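Local coordinates for Lmo0488 protein (Listeria monocytogenes serovar 1/2a, PDB 5TED), which binds shikimate through this effector-binding domain and, as a LysR-type transcriptional regulator, activates protocatechuate biosynthesis genes in response, at residues Lys194-Lys197 against Asp198-Arg202. Sequence-based numbering, arbitrary orientation.
Sequences KAFK and DFALR
Phe196 and Phe199 meet on the buried side of one continuous helix, with Phe196 CD1 4.4 Å from Phe199 CD2. The approach to the Phe196 ring is oblique. One turn on, Ala200 CB lies 4.4 Å from Phe196 CE2, and Phe25 and Phe36 pack edge-to-face with the same ring. Phe199 also meets Phe25, and Ala200 rests on Leu21 and Leu74, so this face is closely filled.

Lys194 and Asp198, i to i+4, lie on the solvent side. The lysine chain bends at chi2 (68°), which turns it along the helix toward the aspartate. Its NZ then forms a salt bridge to Asp198 OD1 at 2.9 Å, taken on the syn lone pair. Nearby solvent probably weakens this charge pair.

Lys197 and Leu201 run alongside each other on a flank between the two faces, with Lys197 CG 4.2 Å from Leu201 CD1. The lysine chain is extended, and its NZ reaches past Leu201 to Glu70 and Ser183.

Backbone bonds join the turns beneath. Asp198 N donates to Lys194 O at 3.0 Å, and Ala200 N reaches Phe196 O at 2.8 Å. These i to i+4 bonds mark an alpha-helix. Its aromatic inner face and charged outer face make helix 191-208 amphipathic, packed against the mixed sheet of a periplasmic-binding-protein-like LysR effector domain.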
# COMPACT_ATOMS: atom_id res chain seq x y z
N LYS A 194 -23.38 0.82 -13.11
CA LYS A 194 -23.65 -0.16 -14.15
C LYS A 194 -22.83 0.13 -15.41
O LYS A 194 -22.24 -0.77 -16.00
CB LYS A 194 -25.15 -0.19 -14.45
CG LYS A 194 -25.54 -0.97 -15.70
CD LYS A 194 -25.30 -2.46 -15.54
CE LYS A 194 -25.83 -3.23 -16.74
NZ LYS A 194 -25.34 -4.65 -16.74
N ALA A 195 -22.77 1.40 -15.81
CA ALA A 195 -21.98 1.73 -16.98
C ALA A 195 -20.52 1.35 -16.77
O ALA A 195 -19.89 0.77 -17.66
CB ALA A 195 -22.10 3.22 -17.31
N PHE A 196 -19.99 1.61 -15.57
CA PHE A 196 -18.60 1.26 -15.31
C PHE A 196 -18.40 -0.25 -15.24
O PHE A 196 -17.39 -0.77 -15.74
CB PHE A 196 -18.11 1.91 -14.03
CG PHE A 196 -16.66 1.64 -13.77
CD1 PHE A 196 -15.68 2.32 -14.50
CD2 PHE A 196 -16.27 0.70 -12.83
CE1 PHE A 196 -14.34 2.07 -14.28
CE2 PHE A 196 -14.92 0.45 -12.59
CZ PHE A 196 -13.95 1.13 -13.33
N LYS A 197 -19.31 -0.97 -14.58
CA LYS A 197 -19.20 -2.42 -14.51
C LYS A 197 -19.15 -3.03 -15.91
O LYS A 197 -18.24 -3.81 -16.23
CB LYS A 197 -20.36 -3.01 -13.72
CG LYS A 197 -20.34 -4.54 -13.59
CD LYS A 197 -21.63 -5.05 -12.94
CE LYS A 197 -21.62 -6.57 -12.78
NZ LYS A 197 -22.86 -7.01 -12.08
N ASP A 198 -20.12 -2.68 -16.76
CA ASP A 198 -20.14 -3.22 -18.12
C ASP A 198 -18.88 -2.84 -18.89
O ASP A 198 -18.29 -3.68 -19.59
CB ASP A 198 -21.38 -2.74 -18.87
CG ASP A 198 -22.68 -3.30 -18.30
OD1 ASP A 198 -22.62 -4.26 -17.50
OD2 ASP A 198 -23.75 -2.79 -18.68
N PHE A 199 -18.47 -1.58 -18.79
CA PHE A 199 -17.25 -1.15 -19.47
C PHE A 199 -16.05 -1.98 -19.02
O PHE A 199 -15.26 -2.45 -19.85
CB PHE A 199 -16.99 0.33 -19.21
CG PHE A 199 -15.58 0.72 -19.49
CD1 PHE A 199 -15.18 1.07 -20.76
CD2 PHE A 199 -14.65 0.75 -18.47
CE1 PHE A 199 -13.87 1.41 -21.02
CE2 PHE A 199 -13.34 1.10 -18.71
CZ PHE A 199 -12.95 1.43 -19.99
N ALA A 200 -15.89 -2.13 -17.70
CA ALA A 200 -14.70 -2.80 -17.18
C ALA A 200 -14.66 -4.27 -17.57
O ALA A 200 -13.60 -4.79 -17.92
CB ALA A 200 -14.65 -2.67 -15.66
N LEU A 201 -15.80 -4.96 -17.53
CA LEU A 201 -15.80 -6.37 -17.92
C LEU A 201 -15.46 -6.54 -19.40
O LEU A 201 -14.70 -7.46 -19.77
CB LEU A 201 -17.16 -6.99 -17.60
CG LEU A 201 -17.38 -7.19 -16.09
CD1 LEU A 201 -18.77 -7.73 -15.79
CD2 LEU A 201 -16.32 -8.12 -15.52
N ARG A 202 -16.03 -5.69 -20.25
CA ARG A 202 -15.70 -5.72 -21.68
C ARG A 202 -14.22 -5.46 -21.89
O ARG A 202 -13.56 -6.13 -22.70
CB ARG A 202 -16.53 -4.69 -22.44
CG ARG A 202 -17.97 -5.08 -22.77
CD ARG A 202 -18.58 -4.14 -23.84
NE ARG A 202 -18.32 -2.72 -23.58
CZ ARG A 202 -19.14 -1.91 -22.90
NH1 ARG A 202 -20.30 -2.38 -22.42
NH2 ARG A 202 -18.82 -0.63 -22.70